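PDB 1WXQ: GTP-binding protein from Pyrococcus horikoshii, which probably binds GTP and may hydrolyse nucleoside triphosphates as an Obg-like P-loop protein, although its cellular role is unknown. Local coordinates for residues His48-Lys51 with Ser56-Pro59; Arg136-Trp141 with Val213-Val218; Ile162-Ala167 with Glu184-Leu189; Ile245-Ser250 with Ile309-Phe314; Tyr323-Glu328 with Ile370-Lys375. All coordinates share one frame; numbering follows the deposited sequence.

Overall arrangement
Contacts 2 and 4 lie in the layered G domain and reach neighbouring parallel strands of its sheet, 217-222 and 245-249; they touch through Val218 CG2 and Val312 CG2, 3.6 Å apart. Contact 3 joins two peripheral helices, its centre about 18 Å from that of contact 2, with helices 179-188 and 200-214 leading from one to the other. On the other side of the chain's centre from contact 2, contact 1 in a G-domain loop abuts contact 5 in the TGS sheet, with centres about 14 Å apart and Tyr323 against His48 and Pro49. The glycine-rich turn from Gly7 to Ser14, probably the nucleotide-binding P-loop, follows strand 2-7 of the G-domain sheet.

Contact 1: residues His48-Lys51 with Ser56-Pro59; sequences HPCK and SPNP
A single proline carbon, Pro57 CG, meets both a thiol and an imidazole, touching Cys50 and His48 at once. The two short segments belong to the loop between strands 39-47 and 64-65 of the G domain, and on one side the chain is bent by an inverse gamma turn centred on Cys50, with a weak bond from Lys51 N back to Pro49 O. His48 and Cys50 both start their side chains out toward the 56-59 segment. In His48 the ring carbon CG is anti to the backbone N (chi1 178°), which carries the imidazole out to meet Pro57 coming from the opposite direction. The pyrrolidine meets the ring obliquely, its CG 3.8 Å from His48 NE2 and 3.9 Å from His48 CE1. Pro57 CB is a little farther off, 4.1 Å from His48 NE2. No hydrogen bond crosses between the segments; the contact is van der Waals in nature, and both His48 and Cys50 are buried.

Several groups from other parts of the chain complete the setting. Tyr64 meets the His48 ring edge-to-face, the ring of Tyr323 meets it with the planes at about 45°, and Leu339 packs on both His48 and Cys50. Asn58 OD1 accepts a hydrogen bond from Val338 N, so the loop is also tied to the segment between strands 319-325 and 343-346 of the TGS sheet. On the thiol side the proline makes its closest approach, with Cys50 SG 3.6 Å from Pro57 CG.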
# COMPACT_ATOMS: atom_id res chain seq x y z
N HIS A 48 -5.06 -12.34 13.83
CA HIS A 48 -6.46 -12.60 13.53
C HIS A 48 -7.22 -12.45 14.85
O HIS A 48 -6.77 -12.94 15.89
CB HIS A 48 -6.67 -14.02 12.99
CG HIS A 48 -8.10 -14.36 12.71
ND1 HIS A 48 -9.08 -14.30 13.67
CD2 HIS A 48 -8.72 -14.71 11.56
CE1 HIS A 48 -10.25 -14.61 13.13
NE2 HIS A 48 -10.06 -14.86 11.85
N PRO A 49 -8.37 -11.77 14.83
CA PRO A 49 -9.19 -11.52 16.02
C PRO A 49 -9.24 -12.71 16.98
O PRO A 49 -9.52 -12.58 18.16
CB PRO A 49 -10.60 -11.15 15.55
CG PRO A 49 -10.67 -11.30 14.04
CD PRO A 49 -9.11 -11.35 13.65
N CYS A 50 -9.02 -13.92 16.42
CA CYS A 50 -9.15 -15.11 17.26
C CYS A 50 -7.93 -15.35 18.12
O CYS A 50 -7.23 -16.36 18.00
CB CYS A 50 -9.44 -16.31 16.35
SG CYS A 50 -11.14 -16.33 15.77
N LYS A 51 -7.66 -14.36 18.99
CA LYS A 51 -6.73 -14.52 20.11
C LYS A 51 -7.31 -14.00 21.44
O LYS A 51 -6.68 -13.24 22.16
CB LYS A 51 -5.46 -13.75 19.76
CG LYS A 51 -4.21 -14.36 20.40
CD LYS A 51 -2.96 -13.52 20.13
CE LYS A 51 -2.90 -12.28 21.03
NZ LYS A 51 -1.61 -11.61 20.85
N SER A 56 -12.01 -21.36 16.04
CA SER A 56 -12.42 -22.05 14.83
C SER A 56 -13.32 -21.17 13.96
O SER A 56 -14.54 -21.30 13.93
CB SER A 56 -13.17 -23.32 15.24
OG SER A 56 -12.53 -23.91 16.36
N PRO A 57 -12.68 -20.21 13.26
CA PRO A 57 -13.38 -19.33 12.33
C PRO A 57 -13.61 -20.02 10.97
O PRO A 57 -12.81 -20.82 10.54
CB PRO A 57 -12.50 -18.09 12.14
CG PRO A 57 -11.14 -18.35 12.80
CD PRO A 57 -11.26 -19.89 13.21
N ASN A 58 -14.73 -19.71 10.30
CA ASN A 58 -14.89 -20.24 8.94
C ASN A 58 -14.69 -19.15 7.89
O ASN A 58 -15.63 -18.55 7.37
CB ASN A 58 -16.28 -20.87 8.78
CG ASN A 58 -16.89 -21.24 10.11
OD1 ASN A 58 -17.88 -20.68 10.55
ND2 ASN A 58 -16.34 -22.32 10.70
N PRO A 59 -13.43 -18.84 7.56
CA PRO A 59 -13.05 -17.80 6.60
C PRO A 59 -13.50 -18.02 5.17
O PRO A 59 -13.54 -19.15 4.69
CB PRO A 59 -11.53 -17.78 6.73
CG PRO A 59 -11.21 -19.21 6.97
CD PRO A 59 -12.24 -19.57 8.02

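Contact 2: residues Arg136-Trp141 with Val213-Val218; sequences REIDYW and VNKPMV
Flat groups stand beside the meeting of Ile138 with Met217 and Lys215 rather than carrying it. The indole of Trp141 comes near through its CZ3, which stays 4.7 Å from Lys215 CE, while the Asn214 carboxamide takes the lysine's ammonium above its plane: Lys215 NZ bonds to Asn214 OD1 from 35° out of that plane, at a modelled distance so short that its exact value is doubtful. The contact itself is aliphatic. Ile138 points from helix 127-147 with its two branches divided between the partners. Its longer arm, CG1 lying beside the backbone N (chi1 -66°), ends in CD1 and meets Met217 CE tip to tip at 3.7 Å; the CG2 methyl lies 4.3 Å from Lys215 CG. Met217, modelled as selenomethionine, begins strand 217-222, and its chain bends at the selenium to present CE. Leu105 of the adjacent parallel strand 104-110 packs on both Ile138 and Met217, so this helix covers the sheet of the P-loop-type G domain here.

Lys215 follows directly on helix 200-214. Its NZ lies 3.3 Å from the Asn214 backbone O, and carbonyl oxygens of Arg100, Ala102 and Ile175 are also within bonding distance, so its three hydrogens are probably shared among them. Thus the lysine's carbon chain joins an apolar layer while its buried ammonium is gathered in by oxygens, whose dipoles would probably stabilise the positive charge.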
# COMPACT_ATOMS: atom_id res chain seq x y z
N ARG A 136 11.11 11.54 -9.59
CA ARG A 136 10.91 12.54 -10.65
C ARG A 136 10.12 12.03 -11.85
O ARG A 136 9.38 12.79 -12.46
CB ARG A 136 12.27 13.05 -11.13
CG ARG A 136 13.13 13.56 -10.03
CD ARG A 136 14.54 13.67 -10.52
NE ARG A 136 15.38 14.39 -9.57
CZ ARG A 136 16.70 14.49 -9.68
NH1 ARG A 136 17.33 13.90 -10.68
NH2 ARG A 136 17.37 15.21 -8.79
N GLU A 137 10.29 10.77 -12.22
CA GLU A 137 9.54 10.25 -13.36
C GLU A 137 8.04 10.25 -13.08
O GLU A 137 7.23 10.56 -13.96
CB GLU A 137 10.01 8.84 -13.72
CG GLU A 137 11.46 8.77 -14.24
CD GLU A 137 11.66 9.57 -15.52
OE1 GLU A 137 10.92 9.35 -16.50
OE2 GLU A 137 12.58 10.43 -15.55
N ILE A 138 7.65 9.91 -11.85
CA ILE A 138 6.23 9.88 -11.51
C ILE A 138 5.72 11.30 -11.38
O ILE A 138 4.60 11.61 -11.79
CB ILE A 138 6.00 9.08 -10.21
CG1 ILE A 138 6.36 7.61 -10.46
CG2 ILE A 138 4.58 9.24 -9.73
CD1 ILE A 138 6.62 6.78 -9.22
N ASP A 139 6.56 12.16 -10.83
CA ASP A 139 6.22 13.56 -10.66
C ASP A 139 5.98 14.26 -11.98
O ASP A 139 4.97 14.94 -12.14
CB ASP A 139 7.33 14.28 -9.91
CG ASP A 139 7.15 14.18 -8.41
OD1 ASP A 139 6.40 13.28 -7.96
OD2 ASP A 139 7.77 15.00 -7.69
N TYR A 140 6.88 14.09 -12.94
CA TYR A 140 6.69 14.76 -14.22
C TYR A 140 5.59 14.13 -15.05
O TYR A 140 4.92 14.81 -15.83
CB TYR A 140 8.01 14.81 -14.99
CG TYR A 140 8.89 15.88 -14.41
CD1 TYR A 140 9.41 15.76 -13.13
CD2 TYR A 140 9.10 17.08 -15.10
CE1 TYR A 140 10.12 16.80 -12.54
CE2 TYR A 140 9.81 18.13 -14.52
CZ TYR A 140 10.31 17.99 -13.24
OH TYR A 140 11.00 19.04 -12.66
N TRP A 141 5.36 12.83 -14.85
CA TRP A 141 4.30 12.13 -15.59
C TRP A 141 2.90 12.77 -15.31
O TRP A 141 2.16 13.07 -16.24
CB TRP A 141 4.37 10.65 -15.23
CG TRP A 141 3.10 9.89 -15.51
CD1 TRP A 141 2.44 9.81 -16.70
CD2 TRP A 141 2.35 9.11 -14.57
NE1 TRP A 141 1.31 9.02 -16.56
CE2 TRP A 141 1.23 8.58 -15.27
CE3 TRP A 141 2.51 8.80 -13.21
CZ2 TRP A 141 0.28 7.76 -14.65
CZ3 TRP A 141 1.55 7.98 -12.59
CH2 TRP A 141 0.46 7.47 -13.31
N VAL A 213 0.71 11.55 -2.09
CA VAL A 213 -0.51 11.00 -1.52
C VAL A 213 -1.13 9.85 -2.33
O VAL A 213 -1.68 8.92 -1.75
CB VAL A 213 -1.58 12.11 -1.35
CG1 VAL A 213 -2.88 11.52 -0.87
CG2 VAL A 213 -1.09 13.15 -0.35
N ASN A 214 -1.01 9.93 -3.67
CA ASN A 214 -1.57 8.95 -4.61
C ASN A 214 -0.62 7.82 -5.00
O ASN A 214 -1.04 6.74 -5.40
CB ASN A 214 -2.05 9.69 -5.88
CG ASN A 214 -2.62 8.77 -6.96
OD1 ASN A 214 -1.89 8.24 -7.79
ND2 ASN A 214 -3.94 8.58 -6.94
N LYS A 215 0.68 8.07 -4.90
CA LYS A 215 1.65 7.06 -5.23
C LYS A 215 2.68 6.95 -4.12
O LYS A 215 3.88 7.03 -4.34
CB LYS A 215 2.31 7.39 -6.57
CG LYS A 215 1.35 7.22 -7.75
CD LYS A 215 0.89 5.77 -7.88
CE LYS A 215 -0.15 5.55 -8.97
NZ LYS A 215 -1.54 5.87 -8.53
N PRO A 216 2.21 6.78 -2.88
CA PRO A 216 3.12 6.67 -1.74
C PRO A 216 3.86 5.36 -1.88
O PRO A 216 3.33 4.38 -2.42
CB PRO A 216 2.17 6.66 -0.55
CG PRO A 216 1.01 5.90 -1.09
CD PRO A 216 0.83 6.49 -2.47
N MSE A 217 5.09 5.31 -1.40
CA MSE A 217 5.82 4.07 -1.52
C MSE A 217 6.67 3.66 -0.35
O MSE A 217 6.95 4.45 0.55
CB MSE A 217 6.67 4.08 -2.79
CG MSE A 217 7.37 5.39 -3.14
SE MSE A 217 8.26 5.19 -4.88
CE MSE A 217 7.65 6.82 -5.71
N VAL A 218 7.01 2.39 -0.34
CA VAL A 218 7.87 1.85 0.68
C VAL A 218 9.07 1.32 -0.09
O VAL A 218 8.93 0.73 -1.16
CB VAL A 218 7.21 0.71 1.47
CG1 VAL A 218 8.26 0.02 2.36
CG2 VAL A 218 6.10 1.28 2.34

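Contact 3: residues Ile162-Ala167 with Glu184-Leu189; sequences IKLESA and EAMHKL
Met186, a selenomethionine on helix 179-188, extends toward Leu164 at the start of helix 164-171. The side chain sets out from CA toward the opposite segment, runs on with CG beside the backbone N (chi1 -71°) and stays extended through chi2, so CB and CG serve mainly to carry the heavier end across. The selenium is the first atom to touch: Met186 SE lies 3.6 Å from Leu164 CD2 and 4.0 Å from Leu164 CG. A bend at chi3 (44°) then turns the terminal methyl back to the same leucine methyl, bringing Met186 CE to 3.5 Å from Leu164 CD2. The two side chains cross obliquely, and one leucine methyl receives both the selenium and the methyl.

Glu165 adds a more distant neighbour, its OE1 4.5 Å from Met186 SE. Its carboxylate sits in the first turn of helix 164-171, whose N-cap position is Lys163, and the positive end of that helix would probably favour the charge. No hydrogen bond spans the two segments.

Both apolar partners are buried against the loop between helices 179-188 and 200-214: Trp198 packs on each, and Pro195 on Leu164. Glu165 leans on Val182 and Trp183, one turn back along helix 179-188, while Phe206 of helix 200-214 borders Met186, so the contact sits where helices 164-171, 179-188 and 200-214 come together.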
# COMPACT_ATOMS: atom_id res chain seq x y z
N ILE A 162 -16.87 25.73 -13.48
CA ILE A 162 -16.74 24.38 -12.91
C ILE A 162 -15.99 24.39 -11.58
O ILE A 162 -15.29 25.33 -11.24
CB ILE A 162 -16.01 23.51 -13.93
CG1 ILE A 162 -16.98 23.06 -15.03
CG2 ILE A 162 -15.47 22.25 -13.24
CD1 ILE A 162 -16.27 22.29 -16.15
N LYS A 163 -16.23 23.29 -10.84
CA LYS A 163 -15.52 23.09 -9.59
C LYS A 163 -14.11 22.54 -9.86
O LYS A 163 -13.94 21.47 -10.44
CB LYS A 163 -16.43 22.14 -8.77
CG LYS A 163 -16.08 22.03 -7.28
CD LYS A 163 -16.73 23.15 -6.43
CE LYS A 163 -16.99 22.70 -4.99
NZ LYS A 163 -18.07 21.70 -4.93
N LEU A 164 -13.13 23.39 -9.50
CA LEU A 164 -11.75 23.14 -9.90
C LEU A 164 -11.24 21.77 -9.44
O LEU A 164 -10.79 20.95 -10.23
CB LEU A 164 -10.88 24.25 -9.31
CG LEU A 164 -9.40 24.07 -9.66
CD1 LEU A 164 -9.15 24.14 -11.17
CD2 LEU A 164 -8.51 25.14 -9.03
N GLU A 165 -11.53 21.51 -8.17
CA GLU A 165 -11.31 20.18 -7.62
C GLU A 165 -11.90 19.05 -8.47
O GLU A 165 -11.20 18.10 -8.80
CB GLU A 165 -11.85 20.08 -6.19
CG GLU A 165 -12.98 21.03 -5.88
CD GLU A 165 -12.50 22.43 -5.53
OE1 GLU A 165 -11.78 22.57 -4.51
OE2 GLU A 165 -12.85 23.39 -6.26
N SER A 166 -13.17 19.16 -8.83
CA SER A 166 -13.82 18.12 -9.64
C SER A 166 -13.23 17.98 -11.03
O SER A 166 -13.09 16.88 -11.54
CB SER A 166 -15.33 18.39 -9.76
OG SER A 166 -15.93 17.54 -10.73
N ALA A 167 -12.90 19.11 -11.64
CA ALA A 167 -12.33 19.09 -12.99
C ALA A 167 -10.94 18.46 -13.02
O ALA A 167 -10.63 17.68 -13.92
CB ALA A 167 -12.28 20.51 -13.54
N GLU A 184 -7.42 18.87 -0.82
CA GLU A 184 -6.37 19.00 0.18
C GLU A 184 -5.07 19.52 -0.39
O GLU A 184 -4.45 20.41 0.20
CB GLU A 184 -6.08 17.65 0.84
CG GLU A 184 -7.26 17.04 1.55
CD GLU A 184 -6.93 15.67 2.09
OE1 GLU A 184 -6.17 14.94 1.40
OE2 GLU A 184 -7.42 15.30 3.19
N ALA A 185 -4.63 18.96 -1.51
CA ALA A 185 -3.38 19.37 -2.11
C ALA A 185 -3.42 20.87 -2.37
O ALA A 185 -2.52 21.61 -1.96
CB ALA A 185 -3.16 18.61 -3.41
N MSE A 186 -4.49 21.31 -3.02
CA MSE A 186 -4.65 22.72 -3.33
C MSE A 186 -4.62 23.54 -2.06
O MSE A 186 -3.91 24.55 -1.96
CB MSE A 186 -5.97 22.95 -4.04
CG MSE A 186 -6.01 22.44 -5.45
SE MSE A 186 -7.67 22.95 -6.26
CE MSE A 186 -7.75 24.78 -5.65
N HIS A 187 -5.42 23.11 -1.09
CA HIS A 187 -5.54 23.79 0.19
C HIS A 187 -4.17 23.91 0.84
O HIS A 187 -3.82 24.97 1.37
CB HIS A 187 -6.51 23.01 1.10
CG HIS A 187 -6.65 23.57 2.48
ND1 HIS A 187 -5.73 23.32 3.48
CD2 HIS A 187 -7.59 24.38 3.03
CE1 HIS A 187 -6.11 23.95 4.59
NE2 HIS A 187 -7.23 24.60 4.33
N LYS A 188 -3.40 22.84 0.78
CA LYS A 188 -2.08 22.79 1.37
C LYS A 188 -1.04 23.70 0.74
O LYS A 188 -0.09 24.12 1.40
CB LYS A 188 -1.57 21.35 1.34
CG LYS A 188 -0.26 21.13 2.04
CD LYS A 188 0.14 19.67 1.94
CE LYS A 188 1.54 19.45 2.49
NZ LYS A 188 1.87 18.00 2.54
N LEU A 189 -1.20 24.01 -0.54
CA LEU A 189 -0.26 24.86 -1.25
C LEU A 189 -0.89 26.20 -1.63
O LEU A 189 -0.45 26.79 -2.63
CB LEU A 189 0.23 24.15 -2.52
CG LEU A 189 0.87 22.77 -2.39
CD1 LEU A 189 1.07 22.16 -3.77
CD2 LEU A 189 2.20 22.88 -1.65

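Contact 4: residues Ile245-Ser250 with Ile309-Phe314; sequences IVIPTS and INRVVF
Ile247 CD1 rests on the aliphatic part of Arg311, 3.5 Å from Arg311 CG, while Ile245 packs against the guanidinium. Ile245 CG2 lies over one face of that group, 3.6 Å above its plane and displaced toward the rim, and Ile245 CD1 approaches Arg311 NH2 at 3.3 Å. These Ile245 contacts are van der Waals packing of methyls on a flat cation. The arginine reaches both isoleucines because it is folded, with bends at chi2 (-60°) and chi3 (-71°) that turn its guanidinium to Ile245.

The polar interaction lies along the helix, where Arg311 NE forms a salt bridge with Asp315 OD2 one turn on. With an alanine here, Asp315 would probably be left without its cationic mate and the methyls of Ile245 and Ile247 without their cover.

Backbone bonds tie strand 245-249 to its parallel neighbour 217-222, with Ile247 joined to Ile219 and Ala221. Ile247 also touches Glu307 and Val308, and Val312 packs on Val218. Helix 305-316 thus lies over the parallel part of the mixed sheet, in the layered alpha/beta architecture of P-loop NTPases.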
# COMPACT_ATOMS: atom_id res chain seq x y z
N ILE A 245 9.82 5.10 4.03
CA ILE A 245 10.02 3.98 4.95
C ILE A 245 10.95 2.99 4.24
O ILE A 245 10.65 2.53 3.14
CB ILE A 245 8.70 3.27 5.25
CG1 ILE A 245 7.78 4.20 6.05
CG2 ILE A 245 8.98 1.95 5.97
CD1 ILE A 245 6.42 3.59 6.35
N VAL A 246 12.08 2.66 4.86
CA VAL A 246 13.02 1.72 4.24
C VAL A 246 13.29 0.48 5.06
O VAL A 246 13.72 0.57 6.20
CB VAL A 246 14.38 2.34 3.96
CG1 VAL A 246 15.29 1.30 3.35
CG2 VAL A 246 14.24 3.53 3.05
N ILE A 247 13.10 -0.68 4.46
CA ILE A 247 13.31 -1.93 5.16
C ILE A 247 14.27 -2.89 4.43
O ILE A 247 14.15 -3.14 3.23
CB ILE A 247 11.92 -2.59 5.41
CG1 ILE A 247 11.12 -1.67 6.34
CG2 ILE A 247 12.07 -4.01 5.98
CD1 ILE A 247 9.61 -1.91 6.32
N PRO A 248 15.29 -3.40 5.15
CA PRO A 248 16.24 -4.33 4.53
C PRO A 248 15.47 -5.56 4.08
O PRO A 248 14.43 -5.88 4.66
CB PRO A 248 17.24 -4.62 5.64
CG PRO A 248 16.50 -4.30 6.89
CD PRO A 248 15.69 -3.09 6.53
N THR A 249 15.97 -6.25 3.06
CA THR A 249 15.23 -7.37 2.52
C THR A 249 16.08 -8.34 1.69
O THR A 249 17.04 -7.93 1.02
CB THR A 249 14.07 -6.79 1.67
OG1 THR A 249 12.89 -6.68 2.48
CG2 THR A 249 13.81 -7.62 0.45
N SER A 250 15.71 -9.62 1.74
CA SER A 250 16.40 -10.66 0.98
C SER A 250 15.35 -11.47 0.22
O SER A 250 14.85 -12.50 0.69
CB SER A 250 17.20 -11.59 1.91
OG SER A 250 18.35 -10.93 2.44
N ILE A 309 5.34 -5.42 3.08
CA ILE A 309 3.93 -5.48 2.72
C ILE A 309 3.00 -5.04 3.86
O ILE A 309 1.99 -4.38 3.62
CB ILE A 309 3.55 -6.89 2.23
CG1 ILE A 309 4.32 -7.19 0.93
CG2 ILE A 309 2.05 -7.00 2.03
CD1 ILE A 309 4.18 -8.61 0.42
N ASN A 310 3.36 -5.38 5.10
CA ASN A 310 2.54 -4.96 6.23
C ASN A 310 2.66 -3.43 6.39
O ASN A 310 1.68 -2.76 6.74
CB ASN A 310 2.98 -5.66 7.54
CG ASN A 310 2.60 -7.16 7.59
OD1 ASN A 310 1.87 -7.68 6.73
ND2 ASN A 310 3.11 -7.85 8.60
N ARG A 311 3.84 -2.87 6.13
CA ARG A 311 4.02 -1.42 6.29
C ARG A 311 3.26 -0.67 5.23
O ARG A 311 2.78 0.44 5.48
CB ARG A 311 5.51 -1.02 6.27
CG ARG A 311 6.31 -1.48 7.50
CD ARG A 311 5.75 -0.90 8.82
NE ARG A 311 6.00 0.53 8.95
CZ ARG A 311 7.19 1.06 9.26
NH1 ARG A 311 8.24 0.28 9.48
NH2 ARG A 311 7.33 2.37 9.32
N VAL A 312 3.13 -1.26 4.05
CA VAL A 312 2.37 -0.61 2.98
C VAL A 312 0.87 -0.55 3.33
O VAL A 312 0.24 0.50 3.27
CB VAL A 312 2.51 -1.34 1.63
CG1 VAL A 312 1.59 -0.68 0.62
CG2 VAL A 312 3.94 -1.31 1.14
N VAL A 313 0.33 -1.70 3.70
CA VAL A 313 -1.08 -1.87 4.04
C VAL A 313 -1.56 -1.14 5.30
O VAL A 313 -2.51 -0.35 5.25
CB VAL A 313 -1.42 -3.38 4.19
CG1 VAL A 313 -2.90 -3.57 4.52
CG2 VAL A 313 -1.08 -4.12 2.90
N PHE A 314 -0.89 -1.43 6.41
CA PHE A 314 -1.22 -0.88 7.72
C PHE A 314 -0.70 0.53 8.03
O PHE A 314 -1.31 1.28 8.79
CB PHE A 314 -0.71 -1.82 8.81
CG PHE A 314 -1.22 -3.22 8.70
CD1 PHE A 314 -2.59 -3.48 8.53
CD2 PHE A 314 -0.34 -4.30 8.77
CE1 PHE A 314 -3.08 -4.79 8.43
CE2 PHE A 314 -0.80 -5.62 8.68
CZ PHE A 314 -2.18 -5.86 8.51

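Contact 5: residues Tyr323-Glu328 with Ile370-Lys375; sequences YPVHDE and INARTK
In the beta-grasp-like sheet of the TGS region, strands 319-325 and 366-371 flank strand 388-394, and near their ends Glu328 meets Ile370 and Ala372 while Val325 reaches Ala372. The closest pair is Glu328 CB with Ala372 CB, 3.8 Å apart, at the point where the two backbones come nearest. Farther along the glutamate, CG lies 3.9 Å from Ile370 CG2. A bend at chi2 (71°) brings the carboxylate to the isoleucine at a slant, with Glu328 OE2 4.0 Å from Ile370 CD1. Val325 contributes a looser contact, its CG2 4.4 Å from Ala372 CB. Ile389 of the intervening strand packs on both Val325 and Ala372, and so links Val325 to the turn after strand 366-371.

The 370-375 side is shaped by Asn371, whose OD1 accepts backbone N-H groups of the turn that follows the strand. It accepts from Thr374 N over 2.9 Å, a fairly straight bond at 160° whose donor stands well above the carbonyl plane. This is an Asx motif; the accompanying Asx turn to Arg373 N is less sure, since that nitrogen is modelled too close to a neighbour. Lys375 N also bonds to Asn371 O. Together these bonds fix the turn on which Ala372 is carried.

No hydrogen bond joins the two segments directly. Glu328 is an exposed residue whose side chain also touches Lys391. Contact between the segments therefore rests mostly on methyl and methylene groups, while backbone bonds tie each side to strand 388-394 and others hold the turn.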
# COMPACT_ATOMS: atom_id res chain seq x y z
N TYR A 323 -14.20 -6.87 10.89
CA TYR A 323 -15.07 -8.00 10.57
C TYR A 323 -16.55 -7.80 10.89
O TYR A 323 -16.91 -7.62 12.05
CB TYR A 323 -14.62 -9.25 11.33
CG TYR A 323 -13.20 -9.69 11.07
CD1 TYR A 323 -12.12 -8.99 11.59
CD2 TYR A 323 -12.95 -10.85 10.33
CE1 TYR A 323 -10.81 -9.44 11.40
CE2 TYR A 323 -11.65 -11.31 10.14
CZ TYR A 323 -10.59 -10.61 10.68
OH TYR A 323 -9.31 -11.09 10.51
N PRO A 324 -17.41 -7.84 9.86
CA PRO A 324 -18.86 -7.67 10.02
C PRO A 324 -19.54 -9.01 10.27
O PRO A 324 -19.29 -9.98 9.55
CB PRO A 324 -19.28 -7.06 8.70
CG PRO A 324 -18.43 -7.80 7.75
CD PRO A 324 -17.06 -7.76 8.43
N VAL A 325 -20.41 -9.04 11.27
CA VAL A 325 -21.14 -10.24 11.63
C VAL A 325 -22.65 -10.01 11.57
O VAL A 325 -23.11 -8.89 11.33
CB VAL A 325 -20.78 -10.70 13.06
CG1 VAL A 325 -19.32 -11.17 13.11
CG2 VAL A 325 -21.01 -9.57 14.05
N HIS A 326 -23.40 -11.08 11.80
CA HIS A 326 -24.86 -11.03 11.79
C HIS A 326 -25.28 -11.13 13.26
O HIS A 326 -26.28 -10.57 13.68
CB HIS A 326 -25.41 -12.09 10.83
CG HIS A 326 -26.88 -11.97 10.57
ND1 HIS A 326 -27.61 -12.96 9.94
CD2 HIS A 326 -27.76 -10.96 10.82
CE1 HIS A 326 -28.86 -12.57 9.81
NE2 HIS A 326 -28.98 -11.36 10.34
N ASP A 327 -24.42 -11.86 14.00
CA ASP A 327 -24.75 -12.06 15.40
C ASP A 327 -23.52 -11.88 16.32
O ASP A 327 -22.58 -12.68 16.27
CB ASP A 327 -25.24 -13.52 15.55
CG ASP A 327 -25.74 -13.87 16.95
OD1 ASP A 327 -24.95 -13.80 17.91
OD2 ASP A 327 -26.94 -14.22 17.07
N GLU A 328 -23.53 -10.83 17.13
CA GLU A 328 -22.42 -10.53 18.02
C GLU A 328 -22.41 -11.55 19.15
O GLU A 328 -22.75 -12.71 18.94
CB GLU A 328 -22.55 -9.12 18.60
CG GLU A 328 -23.72 -8.30 18.06
CD GLU A 328 -25.08 -8.79 18.54
OE1 GLU A 328 -25.48 -9.92 18.19
OE2 GLU A 328 -25.75 -8.04 19.29
N ILE A 370 -23.27 -2.35 16.40
CA ILE A 370 -22.94 -2.83 17.73
C ILE A 370 -21.52 -3.41 17.75
O ILE A 370 -21.15 -4.22 16.91
CB ILE A 370 -23.96 -3.90 18.20
CG1 ILE A 370 -25.29 -3.21 18.54
CG2 ILE A 370 -23.44 -4.67 19.39
CD1 ILE A 370 -26.44 -4.17 18.79
N ASN A 371 -20.72 -2.96 18.71
CA ASN A 371 -19.35 -3.42 18.88
C ASN A 371 -19.41 -4.85 19.42
O ASN A 371 -19.68 -5.06 20.61
CB ASN A 371 -18.62 -2.51 19.86
CG ASN A 371 -17.16 -2.88 20.03
OD1 ASN A 371 -16.82 -4.05 20.21
ND2 ASN A 371 -16.29 -1.88 19.99
N ALA A 372 -19.15 -5.83 18.56
CA ALA A 372 -19.19 -7.24 18.96
C ALA A 372 -18.16 -7.61 20.01
O ALA A 372 -17.96 -8.79 20.30
CB ALA A 372 -19.02 -8.13 17.74
N ARG A 373 -17.50 -6.61 20.58
CA ARG A 373 -16.52 -6.85 21.62
C ARG A 373 -17.05 -6.25 22.91
O ARG A 373 -17.20 -6.96 23.90
CB ARG A 373 -15.17 -6.24 21.26
CG ARG A 373 -14.28 -7.19 20.46
CD ARG A 373 -12.97 -6.55 20.08
NE ARG A 373 -12.08 -7.52 19.45
CZ ARG A 373 -11.02 -7.20 18.71
NH1 ARG A 373 -10.71 -5.92 18.49
NH2 ARG A 373 -10.27 -8.16 18.18
N THR A 374 -17.33 -4.95 22.88
CA THR A 374 -17.86 -4.26 24.06
C THR A 374 -19.30 -4.69 24.30
O THR A 374 -19.80 -4.63 25.42
CB THR A 374 -17.95 -2.74 23.84
OG1 THR A 374 -16.63 -2.18 23.80
CG2 THR A 374 -18.74 -2.08 24.97
N LYS A 375 -19.95 -5.14 23.23
CA LYS A 375 -21.33 -5.59 23.26
C LYS A 375 -22.32 -4.44 23.41
O LYS A 375 -23.48 -4.66 23.75
CB LYS A 375 -21.51 -6.58 24.42
CG LYS A 375 -20.54 -7.75 24.37
CD LYS A 375 -20.56 -8.54 25.68
CE LYS A 375 -20.00 -7.73 26.85
NZ LYS A 375 -20.04 -8.49 28.13